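Local coordinates for protein diaminopropionate ammonia-lyase (Escherichia coli, PDB 4D9I) that breaks down both the L and D isomers of 2,3-diaminopropionate to pyruvate and ammonia by pyridoxal phosphate-dependent alpha,beta-elimination, at residues 3-7 and 313-319; 32-36 and 208-212; 113-118 and 184-188; 225-231 and 253-259. All coordinates share one frame; numbering follows the deposited sequence.

Interaction 1: 3-7 and 313-319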
loop_
_atom_site.group_PDB
_atom_site.type_symbol
_atom_site.label_atom_id
_atom_site.label_comp_id
_atom_site.label_asym_id
_atom_site.label_seq_id
_atom_site.Cartn_x
_atom_site.Cartn_y
_atom_site.Cartn_z
ATOM N N VAL B 3 15.483 11.645 -1.784
ATOM C CA VAL B 3 15.338 12.799 -2.645
ATOM C C VAL B 3 15.423 12.304 -4.099
ATOM O O VAL B 3 16.347 11.574 -4.465
ATOM C CB VAL B 3 16.395 13.883 -2.325
ATOM C CG1 VAL B 3 16.306 15.034 -3.318
ATOM C CG2 VAL B 3 16.197 14.408 -0.902
ATOM N N PHE B 4 14.424 12.653 -4.904
ATOM C CA PHE B 4 14.421 12.270 -6.318
ATOM C C PHE B 4 13.749 13.341 -7.173
ATOM O O PHE B 4 12.916 14.096 -6.672
ATOM C CB PHE B 4 13.748 10.903 -6.515
ATOM C CG PHE B 4 12.321 10.820 -5.996
ATOM C CD1 PHE B 4 11.239 11.136 -6.824
ATOM C CD2 PHE B 4 12.056 10.373 -4.707
ATOM C CE1 PHE B 4 9.926 11.036 -6.365
ATOM C CE2 PHE B 4 10.746 10.261 -4.242
ATOM C CZ PHE B 4 9.678 10.601 -5.073
ATOM N N SER B 5 14.114 13.388 -8.459
ATOM C CA SER B 5 13.608 14.404 -9.364
ATOM C C SER B 5 12.770 13.790 -10.473
ATOM O O SER B 5 13.299 13.246 -11.436
ATOM C CB SER B 5 14.753 15.221 -9.962
ATOM O OG SER B 5 15.472 15.903 -8.951
ATOM N N LEU B 6 11.457 13.880 -10.329
ATOM C CA LEU B 6 10.543 13.480 -11.394
ATOM C C LEU B 6 10.164 14.724 -12.156
ATOM O O LEU B 6 9.955 15.793 -11.564
ATOM C CB LEU B 6 9.306 12.763 -10.849
ATOM C CG LEU B 6 9.602 11.446 -10.100
ATOM C CD1 LEU B 6 8.306 10.816 -9.624
ATOM C CD2 LEU B 6 10.372 10.458 -10.972
ATOM N N LYS B 7 10.096 14.581 -13.473
ATOM C CA LYS B 7 9.771 15.695 -14.338
ATOM C C LYS B 7 8.404 16.263 -13.942
ATOM O O LYS B 7 7.391 15.576 -14.041
ATOM C CB LYS B 7 9.790 15.238 -15.797
ATOM C CG LYS B 7 9.392 16.315 -16.787
ATOM C CD LYS B 7 8.941 15.691 -18.098
ATOM C CE LYS B 7 8.530 16.774 -19.073
ATOM N NZ LYS B 7 8.489 16.310 -20.494
ATOM N N GLN B 313 6.136 13.461 -15.891
ATOM C CA GLN B 313 6.613 12.112 -16.116
ATOM C C GLN B 313 5.518 11.086 -15.794
ATOM O O GLN B 313 4.779 11.263 -14.821
ATOM C CB GLN B 313 7.797 11.891 -15.165
ATOM C CG GLN B 313 8.665 10.724 -15.536
ATOM C CD GLN B 313 10.064 10.853 -14.982
ATOM O OE1 GLN B 313 10.464 11.897 -14.471
ATOM N NE2 GLN B 313 10.816 9.796 -15.110
ATOM N N ASP B 314 5.447 10.018 -16.595
ATOM C CA ASP B 314 4.555 8.871 -16.366
ATOM C C ASP B 314 4.586 8.334 -14.931
ATOM O O ASP B 314 3.536 8.085 -14.333
ATOM C CB ASP B 314 4.920 7.726 -17.314
ATOM C CG ASP B 314 4.142 7.761 -18.615
ATOM O OD1 ASP B 314 4.520 7.019 -19.556
ATOM O OD2 ASP B 314 3.149 8.521 -18.707
ATOM N N SER B 315 5.795 8.164 -14.391
ATOM C CA SER B 315 6.013 7.598 -13.057
ATOM C C SER B 315 5.446 8.411 -11.874
ATOM O O SER B 315 5.328 7.897 -10.750
ATOM C CB SER B 315 7.513 7.339 -12.849
ATOM O OG SER B 315 8.244 8.550 -12.874
ATOM N N VAL B 316 5.061 9.661 -12.131
ATOM C CA VAL B 316 4.368 10.474 -11.134
ATOM C C VAL B 316 3.048 9.806 -10.718
ATOM O O VAL B 316 2.708 9.778 -9.528
ATOM C CB VAL B 316 4.108 11.908 -11.670
ATOM C CG1 VAL B 316 3.163 12.679 -10.755
ATOM C CG2 VAL B 316 5.420 12.665 -11.816
ATOM N N ALA B 317 2.331 9.264 -11.710
ATOM C CA ALA B 317 1.052 8.593 -11.504
ATOM C C ALA B 317 1.259 7.326 -10.685
ATOM O O ALA B 317 0.556 7.109 -9.705
ATOM C CB ALA B 317 0.378 8.288 -12.856
ATOM N N ALA B 318 2.264 6.533 -11.060
ATOM C CA ALA B 318 2.648 5.337 -10.294
ATOM C C ALA B 318 2.900 5.656 -8.808
ATOM O O ALA B 318 2.386 4.968 -7.941
ATOM C CB ALA B 318 3.854 4.662 -10.916
ATOM N N LEU B 319 3.689 6.695 -8.534
ATOM C CA LEU B 319 3.952 7.159 -7.169
ATOM C C LEU B 319 2.638 7.489 -6.432
ATOM O O LEU B 319 2.423 7.049 -5.319
ATOM C CB LEU B 319 4.859 8.386 -7.216
ATOM C CG LEU B 319 5.167 9.143 -5.910
ATOM C CD1 LEU B 319 5.900 8.217 -4.944
ATOM C CD2 LEU B 319 6.028 10.363 -6.229
#
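Lys7 and Gln313 bring the two backbones together, their CA atoms 5.1 Å apart, where the irregular N-terminal segment 3-7 reaches the turn leading into helix 315-325. Gln313 N donates to Lys7 O at 3.1 Å, and the side chain of Gln313 answers this bond: Lys7 N gives its hydrogen to Gln313 OE1 at 2.9 Å, almost straight at 173° and in the carbonyl plane of the amide. With CG anti to the backbone N (chi1 -163°) and the chain extended beyond it, Gln313 carries OE1 to the peptide N-H, crossing Leu6 at about a right angle. Both polar backbone atoms of Lys7 are thus held by one residue, while its ammonium end leads away to a salt bridge with Asp261.

Away from this bonded pair the contact becomes apolar. Leu6 points at the helix start; its CD2 methyl lies 3.4 Å from Ser315 OG, and its CB packs 4.0 Å from Val316 CG2 as the two side chains run antiparallel past one another. Leu319, one turn further on, sends CD2 to the edge of the Phe4 ring, 3.8 Å from CZ. That ring also meets Tyr352, and Glu391 of the second subunit packs against Phe4, so this corner lies close to the dimer partner.

Segment 3-7 runs into strand 8-12, outermost in this chain's mixed sheet, and segment 313-319 follows strand 308-312, its antiparallel neighbour. The chemistry is divided accordingly: paired hydrogen bonds fix the backbone next to the sheet, while Phe4 and Leu6 rest on the helix mainly by apolar packing.

Interaction 2: 32-36 and 208-212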
loop_
_atom_site.group_PDB
_atom_site.type_symbol
_atom_site.label_atom_id
_atom_site.label_comp_id
_atom_site.label_asym_id
_atom_site.label_seq_id
_atom_site.Cartn_x
_atom_site.Cartn_y
_atom_site.Cartn_z
ATOM N N ALA B 32 -28.280 17.743 -12.850
ATOM C CA ALA B 32 -27.673 16.435 -13.068
ATOM C C ALA B 32 -27.738 15.585 -11.792
ATOM O O ALA B 32 -28.156 14.426 -11.832
ATOM C CB ALA B 32 -26.237 16.574 -13.563
ATOM N N ARG B 33 -27.371 16.173 -10.656
ATOM C CA ARG B 33 -27.386 15.424 -9.399
ATOM C C ARG B 33 -28.774 14.891 -9.013
ATOM O O ARG B 33 -28.902 13.755 -8.541
ATOM C CB ARG B 33 -26.793 16.241 -8.247
ATOM C CG ARG B 33 -26.664 15.410 -6.982
ATOM C CD ARG B 33 -25.833 16.097 -5.921
ATOM N NE ARG B 33 -25.765 15.258 -4.735
ATOM C CZ ARG B 33 -25.232 15.635 -3.587
ATOM N NH1 ARG B 33 -24.706 16.850 -3.458
ATOM N NH2 ARG B 33 -25.231 14.794 -2.564
ATOM N N GLN B 34 -29.794 15.728 -9.189
ATOM C CA GLN B 34 -31.192 15.330 -9.022
ATOM C C GLN B 34 -31.536 14.086 -9.843
ATOM O O GLN B 34 -32.258 13.198 -9.365
ATOM C CB GLN B 34 -32.114 16.465 -9.452
ATOM C CG GLN B 34 -32.162 17.669 -8.513
ATOM C CD GLN B 34 -33.049 18.781 -9.080
ATOM O OE1 GLN B 34 -34.271 18.636 -9.169
ATOM N NE2 GLN B 34 -32.428 19.892 -9.483
ATOM N N PHE B 35 -31.009 14.039 -11.072
ATOM C CA PHE B 35 -31.150 12.887 -11.959
ATOM C C PHE B 35 -30.444 11.669 -11.376
ATOM O O PHE B 35 -31.054 10.617 -11.231
ATOM C CB PHE B 35 -30.599 13.209 -13.358
ATOM C CG PHE B 35 -30.379 11.997 -14.216
ATOM C CD1 PHE B 35 -31.432 11.419 -14.900
ATOM C CD2 PHE B 35 -29.108 11.433 -14.336
ATOM C CE1 PHE B 35 -31.240 10.294 -15.679
ATOM C CE2 PHE B 35 -28.907 10.308 -15.123
ATOM C CZ PHE B 35 -29.978 9.739 -15.794
ATOM N N HIS B 36 -29.162 11.828 -11.037
ATOM C CA HIS B 36 -28.359 10.739 -10.444
ATOM C C HIS B 36 -28.918 10.144 -9.183
ATOM O O HIS B 36 -28.801 8.941 -8.962
ATOM C CB HIS B 36 -26.924 11.184 -10.203
ATOM C CG HIS B 36 -26.167 11.484 -11.469
ATOM N ND1 HIS B 36 -25.469 12.623 -11.642
ATOM C CD2 HIS B 36 -26.033 10.757 -12.645
ATOM C CE1 HIS B 36 -24.905 12.615 -12.856
ATOM N NE2 HIS B 36 -25.253 11.474 -13.469
ATOM N N THR B 208 -21.707 16.620 -10.947
ATOM C CA THR B 208 -22.262 15.993 -9.739
ATOM C C THR B 208 -21.180 15.688 -8.706
ATOM O O THR B 208 -21.410 15.884 -7.523
ATOM C CB THR B 208 -23.053 14.695 -10.069
ATOM O OG1 THR B 208 -24.312 15.053 -10.646
ATOM C CG2 THR B 208 -23.339 13.860 -8.835
ATOM N N LEU B 209 -20.022 15.203 -9.156
ATOM C CA LEU B 209 -18.935 14.858 -8.223
ATOM C C LEU B 209 -18.409 16.106 -7.541
ATOM O O LEU B 209 -18.009 16.051 -6.382
ATOM C CB LEU B 209 -17.813 14.050 -8.897
ATOM C CG LEU B 209 -16.775 14.739 -9.794
ATOM C CD1 LEU B 209 -15.600 15.235 -8.974
ATOM C CD2 LEU B 209 -16.300 13.792 -10.897
ATOM N N ALA B 210 -18.417 17.230 -8.259
ATOM C CA ALA B 210 -17.974 18.492 -7.679
ATOM C C ALA B 210 -19.044 19.049 -6.715
ATOM O O ALA B 210 -18.706 19.534 -5.611
ATOM C CB ALA B 210 -17.655 19.502 -8.778
ATOM N N ASP B 211 -20.320 18.972 -7.118
ATOM C CA ASP B 211 -21.434 19.369 -6.228
ATOM C C ASP B 211 -21.372 18.602 -4.893
ATOM O O ASP B 211 -21.440 19.209 -3.812
ATOM C CB ASP B 211 -22.798 19.185 -6.903
ATOM C CG ASP B 211 -23.958 19.664 -6.022
ATOM O OD1 ASP B 211 -24.314 20.843 -6.128
ATOM O OD2 ASP B 211 -24.502 18.882 -5.211
ATOM N N GLU B 212 -21.220 17.282 -4.981
ATOM C CA GLU B 212 -21.073 16.444 -3.786
ATOM C C GLU B 212 -19.891 16.866 -2.928
ATOM O O GLU B 212 -20.027 16.987 -1.712
ATOM C CB GLU B 212 -20.894 14.969 -4.152
ATOM C CG GLU B 212 -22.122 14.286 -4.725
ATOM C CD GLU B 212 -21.811 12.879 -5.198
ATOM O OE1 GLU B 212 -20.647 12.423 -4.966
ATOM O OE2 GLU B 212 -22.721 12.221 -5.780
#
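Arg33 lays its guanidinium over the aliphatic part of Glu212, whose CG sits 3.6 Å above the plane, over its centre. This is a helix-helix packing contact in a fold type II pyridoxal phosphate enzyme: the last turn of helix 26-36 meets the first turn of helix 208-220 at nearly a right angle, the local axes 10.0 Å apart and crossing at -93°. At that spacing side chains bridge much of the gap.

The arginine chain is extended, with CG anti to the backbone N (chi1 -174°), which carries NH1 across to Asp211. There NH1 meets OD2 at 2.7 Å in a salt bridge, the oxygen lying in the guanidinium plane, while the carboxylate itself is turned 74° from that plane. NH1 also reaches Glu215, one helical turn beyond Asp211, and NE bonds Tyr42 OH. The group is therefore gripped at its edge by several acceptors and backed on one face by Glu212 CG, which should restrict its rotation.

Glu212 takes no direct bond from Arg33. Its carboxylate turns to Tyr42, Lys65 and Arg70, and Tyr42 OH thus ties it indirectly to the arginine. With Arg33, Lys65 and Arg70 set against Asp211, Glu212 and Glu215, the cluster of charges is probably close to balanced.

Nearer the start of helix 208-220, Thr208 fits between Arg33 and His36. Its OG1 comes within 3.6 Å of Arg33 CB, and the hydroxyl lies in the plane of the imidazole at its edge. His36 NE2 is held by Leu79 O, and on the near edge of the ring ND1 shares a hydrogen bond of 2.9 Å with Thr208 OG1.

Interaction 3: 113-118 and 184-188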
loop_
_atom_site.group_PDB
_atom_site.type_symbol
_atom_site.label_atom_id
_atom_site.label_comp_id
_atom_site.label_asym_id
_atom_site.label_seq_id
_atom_site.Cartn_x
_atom_site.Cartn_y
_atom_site.Cartn_z
ATOM N N MET B 113 -32.756 2.240 -29.427
ATOM C CA MET B 113 -31.575 3.009 -29.837
ATOM C C MET B 113 -30.313 2.148 -29.709
ATOM O O MET B 113 -30.243 1.268 -28.847
ATOM C CB MET B 113 -31.409 4.259 -28.953
ATOM C CG MET B 113 -32.468 5.346 -29.129
ATOM S SD MET B 113 -32.038 6.900 -28.283
ATOM C CE MET B 113 -30.923 7.639 -29.482
ATOM N N THR B 114 -29.326 2.408 -30.566
ATOM C CA THR B 114 -28.012 1.786 -30.459
ATOM C C THR B 114 -26.965 2.868 -30.268
ATOM O O THR B 114 -26.805 3.751 -31.118
ATOM C CB THR B 114 -27.688 0.925 -31.690
ATOM O OG1 THR B 114 -28.715 -0.055 -31.843
ATOM C CG2 THR B 114 -26.347 0.222 -31.525
ATOM N N PHE B 115 -26.289 2.815 -29.127
ATOM C CA PHE B 115 -25.262 3.799 -28.794
ATOM C C PHE B 115 -23.881 3.294 -29.152
ATOM O O PHE B 115 -23.467 2.238 -28.675
ATOM C CB PHE B 115 -25.319 4.150 -27.307
ATOM C CG PHE B 115 -26.611 4.776 -26.903
ATOM C CD1 PHE B 115 -26.928 6.060 -27.329
ATOM C CD2 PHE B 115 -27.527 4.073 -26.135
ATOM C CE1 PHE B 115 -28.133 6.646 -26.977
ATOM C CE2 PHE B 115 -28.748 4.643 -25.792
ATOM C CZ PHE B 115 -29.045 5.934 -26.199
ATOM N N ALA B 116 -23.156 4.075 -29.942
ATOM C CA ALA B 116 -21.847 3.653 -30.453
ATOM C C ALA B 116 -20.732 4.535 -29.899
ATOM O O ALA B 116 -20.839 5.767 -29.890
ATOM C CB ALA B 116 -21.841 3.652 -31.971
ATOM N N THR B 117 -19.662 3.895 -29.429
ATOM C CA THR B 117 -18.669 4.597 -28.650
ATOM C C THR B 117 -17.286 3.980 -28.785
ATOM O O THR B 117 -17.159 2.764 -28.822
ATOM C CB THR B 117 -19.106 4.580 -27.168
ATOM O OG1 THR B 117 -20.316 5.345 -27.037
ATOM C CG2 THR B 117 -18.044 5.154 -26.257
ATOM N N THR B 118 -16.268 4.836 -28.866
ATOM C CA THR B 118 -14.864 4.449 -28.683
ATOM C C THR B 118 -14.379 4.831 -27.280
ATOM O O THR B 118 -14.716 5.896 -26.765
ATOM C CB THR B 118 -13.931 5.071 -29.748
ATOM O OG1 THR B 118 -14.143 4.425 -31.008
ATOM C CG2 THR B 118 -12.469 4.874 -29.359
ATOM N N TRP B 184 -26.477 4.270 -35.954
ATOM C CA TRP B 184 -26.196 4.303 -34.513
ATOM C C TRP B 184 -26.000 5.710 -34.032
ATOM O O TRP B 184 -25.659 6.599 -34.806
ATOM C CB TRP B 184 -24.987 3.437 -34.162
ATOM C CG TRP B 184 -25.147 1.988 -34.556
ATOM C CD1 TRP B 184 -26.331 1.303 -34.826
ATOM C CD2 TRP B 184 -24.087 0.990 -34.715
ATOM N NE1 TRP B 184 -26.078 -0.005 -35.120
ATOM C CE2 TRP B 184 -24.756 -0.261 -35.073
ATOM C CE3 TRP B 184 -22.701 1.004 -34.589
ATOM C CZ2 TRP B 184 -24.050 -1.432 -35.312
ATOM C CZ3 TRP B 184 -21.996 -0.183 -34.829
ATOM C CH2 TRP B 184 -22.655 -1.369 -35.181
ATOM N N GLU B 185 -26.235 5.919 -32.740
ATOM C CA GLU B 185 -25.985 7.191 -32.097
ATOM C C GLU B 185 -24.601 7.183 -31.448
ATOM O O GLU B 185 -24.354 6.457 -30.470
ATOM C CB GLU B 185 -27.063 7.455 -31.043
ATOM C CG GLU B 185 -27.021 8.858 -30.457
ATOM C CD GLU B 185 -27.649 9.898 -31.376
ATOM O OE1 GLU B 185 -28.661 9.593 -32.009
ATOM O OE2 GLU B 185 -27.137 11.031 -31.467
ATOM N N VAL B 186 -23.695 7.984 -32.004
ATOM C CA VAL B 186 -22.350 8.156 -31.450
ATOM C C VAL B 186 -22.391 8.904 -30.114
ATOM O O VAL B 186 -22.935 10.016 -30.039
ATOM C CB VAL B 186 -21.455 8.953 -32.421
ATOM C CG1 VAL B 186 -20.099 9.246 -31.799
ATOM C CG2 VAL B 186 -21.286 8.203 -33.732
ATOM N N VAL B 187 -21.816 8.295 -29.071
ATOM C CA VAL B 187 -21.686 8.951 -27.763
ATOM C C VAL B 187 -20.207 9.024 -27.364
ATOM O O VAL B 187 -19.648 8.050 -26.853
ATOM C CB VAL B 187 -22.541 8.241 -26.677
ATOM C CG1 VAL B 187 -22.435 8.964 -25.335
ATOM C CG2 VAL B 187 -24.001 8.148 -27.134
ATOM N N GLN B 188 -19.569 10.163 -27.641
ATOM C CA GLN B 188 -18.156 10.392 -27.265
ATOM C C GLN B 188 -18.055 11.507 -26.254
ATOM O O GLN B 188 -18.830 12.460 -26.300
ATOM C CB GLN B 188 -17.284 10.792 -28.464
ATOM C CG GLN B 188 -16.992 9.694 -29.469
ATOM C CD GLN B 188 -16.315 8.463 -28.875
ATOM O OE1 GLN B 188 -16.629 7.346 -29.264
ATOM N NE2 GLN B 188 -15.385 8.660 -27.950
#
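Strand 114-118 and the short strand 185-186 run parallel, Phe115 paired with Glu185 and Ala116 with Val186, held by Glu185 N to Thr114 O (2.8 Å), Ala116 N to Glu185 O (2.7 Å) and Val187 N to Ala116 O (2.8 Å).

At the start of the pairing, Thr114 stands over the indole of Trp184: its CG2 methyl is 3.5 Å from the centroid of the five-membered ring and 13° off the normal, a CH-pi contact. The methyl gets there because CG2 lies anti to the backbone N, with OG1 beside that N (chi1 -57°). Ala116 CB touches Trp184 CE3 further along the indole. On the other side of the sheet, Phe115 CD1 packs 3.6 Å from Val187 CG2, and helix 122-133 adds Val127 to this layer.

Past the regular pairing, side chains take over from the backbone. Thr117 OG1 donates to Val187 O, which also accepts from His123. Gln188, bent at chi2 (-57°), folds its amide back along Thr118: Thr118 N gives its hydrogen to OE1 at 2.6 Å, in the carbonyl plane and on a lone pair, and NE2 returns a bond to Thr118 O at 3.1 Å. The amide imitates a peptide and satisfies both backbone groups of Thr118. Cutting Gln188 back to an alanine would take away both amide partners of Thr118, and the strand end is likely to become freer to move.

Thr118 lies two residues before Asp120, the probable proton acceptor for the L isomer. Strand 185-186 forms an edge of the small four-stranded parallel sheet, flanked by helices, in this fold type II enzyme, and the C-terminal end of strand 114-118 leads toward Asp120.

Interaction 4: 225-231 and 253-259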
loop_
_atom_site.group_PDB
_atom_site.type_symbol
_atom_site.label_atom_id
_atom_site.label_comp_id
_atom_site.label_asym_id
_atom_site.label_seq_id
_atom_site.Cartn_x
_atom_site.Cartn_y
_atom_site.Cartn_z
ATOM N N THR B 225 -8.368 25.841 -1.215
ATOM C CA THR B 225 -7.526 26.846 -1.849
ATOM C C THR B 225 -7.053 26.382 -3.233
ATOM O O THR B 225 -6.788 27.219 -4.111
ATOM C CB THR B 225 -6.273 27.136 -0.995
ATOM O OG1 THR B 225 -5.614 25.898 -0.715
ATOM C CG2 THR B 225 -6.653 27.827 0.314
ATOM N N HIS B 226 -6.923 25.063 -3.406
ATOM C CA HIS B 226 -6.398 24.449 -4.634
ATOM C C HIS B 226 -7.263 23.330 -5.126
ATOM O O HIS B 226 -7.971 22.704 -4.337
ATOM C CB HIS B 226 -5.005 23.855 -4.383
ATOM C CG HIS B 226 -3.965 24.879 -4.033
ATOM N ND1 HIS B 226 -3.975 25.543 -2.864
ATOM C CD2 HIS B 226 -2.873 25.358 -4.747
ATOM C CE1 HIS B 226 -2.940 26.413 -2.820
ATOM N NE2 HIS B 226 -2.269 26.310 -3.978
ATOM N N VAL B 227 -7.195 23.066 -6.436
ATOM C CA VAL B 227 -7.699 21.815 -7.006
ATOM C C VAL B 227 -6.743 21.319 -8.100
ATOM O O VAL B 227 -6.272 22.104 -8.945
ATOM C CB VAL B 227 -9.170 21.918 -7.489
ATOM C CG1 VAL B 227 -9.336 22.940 -8.616
ATOM C CG2 VAL B 227 -9.709 20.548 -7.907
ATOM N N LEU B 228 -6.408 20.032 -8.026
ATOM C CA LEU B 228 -5.643 19.379 -9.065
ATOM C C LEU B 228 -6.597 18.543 -9.892
ATOM O O LEU B 228 -7.355 17.722 -9.357
ATOM C CB LEU B 228 -4.497 18.534 -8.489
ATOM C CG LEU B 228 -3.221 19.375 -8.244
ATOM C CD1 LEU B 228 -3.371 20.235 -6.993
ATOM C CD2 LEU B 228 -1.961 18.514 -8.129
ATOM N N LEU B 229 -6.564 18.762 -11.197
ATOM C CA LEU B 229 -7.463 18.075 -12.095
ATOM C C LEU B 229 -6.661 17.431 -13.225
ATOM O O LEU B 229 -6.072 18.130 -14.058
ATOM C CB LEU B 229 -8.516 19.074 -12.646
ATOM C CG LEU B 229 -9.507 19.686 -11.637
ATOM C CD1 LEU B 229 -10.315 20.826 -12.277
ATOM C CD2 LEU B 229 -10.442 18.610 -11.083
ATOM N N GLN B 230 -6.648 16.105 -13.262
ATOM C CA GLN B 230 -6.003 15.384 -14.357
ATOM C C GLN B 230 -6.833 15.538 -15.628
ATOM O O GLN B 230 -8.059 15.574 -15.561
ATOM C CB GLN B 230 -5.776 13.898 -14.023
ATOM C CG GLN B 230 -7.016 13.073 -13.674
ATOM C CD GLN B 230 -7.333 13.119 -12.181
ATOM O OE1 GLN B 230 -7.785 14.137 -11.676
ATOM N NE2 GLN B 230 -7.087 12.023 -11.481
ATOM N N ALA B 231 -6.174 15.642 -16.777
ATOM C CA ALA B 231 -6.901 15.948 -18.012
ATOM C C ALA B 231 -6.443 15.135 -19.191
ATOM O O ALA B 231 -5.262 15.173 -19.572
ATOM C CB ALA B 231 -6.799 17.427 -18.334
ATOM N N LEU B 253 -9.434 30.327 -6.536
ATOM C CA LEU B 253 -9.161 28.908 -6.629
ATOM C C LEU B 253 -7.924 28.657 -7.475
ATOM O O LEU B 253 -7.877 28.984 -8.666
ATOM C CB LEU B 253 -10.384 28.135 -7.144
ATOM C CG LEU B 253 -10.326 26.599 -7.188
ATOM C CD1 LEU B 253 -9.866 25.962 -5.871
ATOM C CD2 LEU B 253 -11.680 26.044 -7.610
ATOM N N HIS B 254 -6.913 28.082 -6.842
ATOM C CA HIS B 254 -5.676 27.799 -7.543
ATOM C C HIS B 254 -5.796 26.442 -8.176
ATOM O O HIS B 254 -5.590 25.422 -7.529
ATOM C CB HIS B 254 -4.473 27.891 -6.607
ATOM C CG HIS B 254 -3.148 27.828 -7.327
ATOM N ND1 HIS B 254 -2.192 28.746 -7.152
ATOM C CD2 HIS B 254 -2.649 26.907 -8.258
ATOM C CE1 HIS B 254 -1.128 28.439 -7.919
ATOM N NE2 HIS B 254 -1.416 27.324 -8.609
ATOM N N SER B 255 -6.184 26.432 -9.446
ATOM C CA SER B 255 -6.445 25.188 -10.141
ATOM C C SER B 255 -5.245 24.785 -10.966
ATOM O O SER B 255 -4.661 25.600 -11.684
ATOM C CB SER B 255 -7.688 25.313 -11.043
ATOM O OG SER B 255 -7.545 26.390 -11.946
ATOM N N ILE B 256 -4.918 23.506 -10.886
ATOM C CA ILE B 256 -3.769 22.951 -11.558
ATOM C C ILE B 256 -4.242 21.768 -12.403
ATOM O O ILE B 256 -4.763 20.794 -11.874
ATOM C CB ILE B 256 -2.695 22.471 -10.543
ATOM C CG1 ILE B 256 -2.225 23.633 -9.650
ATOM C CG2 ILE B 256 -1.499 21.917 -11.277
ATOM C CD1 ILE B 256 -1.709 23.186 -8.292
ATOM N N ILE B 257 -4.024 21.870 -13.708
ATOM C CA ILE B 257 -4.367 20.817 -14.673
ATOM C C ILE B 257 -3.138 19.929 -14.845
ATOM O O ILE B 257 -2.012 20.431 -15.019
ATOM C CB ILE B 257 -4.766 21.441 -16.024
ATOM C CG1 ILE B 257 -5.723 22.630 -15.813
ATOM C CG2 ILE B 257 -5.367 20.394 -16.963
ATOM C CD1 ILE B 257 -6.960 22.333 -14.975
ATOM N N VAL B 258 -3.349 18.618 -14.755
ATOM C CA VAL B 258 -2.257 17.674 -14.775
ATOM C C VAL B 258 -2.330 16.709 -15.964
ATOM O O VAL B 258 -3.331 16.017 -16.157
ATOM C CB VAL B 258 -2.226 16.876 -13.443
ATOM C CG1 VAL B 258 -1.037 15.929 -13.429
ATOM C CG2 VAL B 258 -2.159 17.846 -12.278
ATOM N N GLU B 259 -1.247 16.646 -16.728
ATOM C CA GLU B 259 -1.150 15.747 -17.865
ATOM C C GLU B 259 0.186 15.014 -17.934
ATOM O O GLU B 259 1.218 15.569 -17.586
ATOM C CB GLU B 259 -1.352 16.508 -19.186
ATOM C CG GLU B 259 -2.735 17.076 -19.379
ATOM C CD GLU B 259 -2.833 17.853 -20.670
ATOM O OE1 GLU B 259 -2.080 18.841 -20.827
ATOM O OE2 GLU B 259 -3.637 17.458 -21.531
#
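His226 and His254 project in parallel from neighbouring strands. Their rings are nearly coplanar in direction, with planes at 24°, but offset so far that little of one ring lies over the other, the centroids 4.8 Å from each other. Over one face of the His226 ring sits the methylene of its neighbour: His254 CB is 3.9 Å from the His226 ring centroid. CG anti to the carbonyl carbon (chi1 -64°) leans the His226 ring toward that strand, and its ND1 shares a 2.7 Å hydrogen bond with Thr225 OG1. His254 NE2 turns instead to Gln308 on strand 308-312. A serine in place of His226 would remove the ring beneath His254 CB and is likely to leave Thr225 OG1 without its ND1 partner.

On the same face, Leu228 and Ile256 lie alongside each other, CD1 to CD1 3.6 Å, and helix 338-352 packs over Leu228 and Val258. Strands 226-230 and 254-260 are the parallel pair of a right-handed beta-alpha-beta crossover, linked by helix 235-248 and central in the mixed sheet; Ile256 N to Val227 O (2.8 Å) is one of six backbone bonds between them.

The opposite face carries Val227, Leu229, Ser255 and Ile257, with Leu241 of the crossover helix against Leu229 and Ser255. Val227 CG1 meets Ser255 CB at 3.8 Å. Beyond the strand end, Ala231 CB touches Ile257 CG2 at 3.6 Å, while the Glu259 carboxylate accepts from the backbone N atoms of Ile266 and Tyr267.

How the interactions relate
Interactions 1 and 4 belong to the larger mixed sheet, their centres about 17 Å apart; strand 308-312 runs beside strand 254-260 and leads into segment 313-319, and helix 338-352 packs on both contacts. Interaction 4 is buried, mainly apolar sheet core, whereas interaction 1 holds an N-terminal arm at the margin, buried toward the helix but exposed at Ser5 and Lys7. Interaction 3 pairs strands as interaction 4 does, yet in the smaller sheet, more briefly, and with a side-chain amide finishing the job. Interaction 2 alone joins two helices and alone has a salt bridge across its segments; helix 208-220 then leads to strand 226-230 of interaction 4.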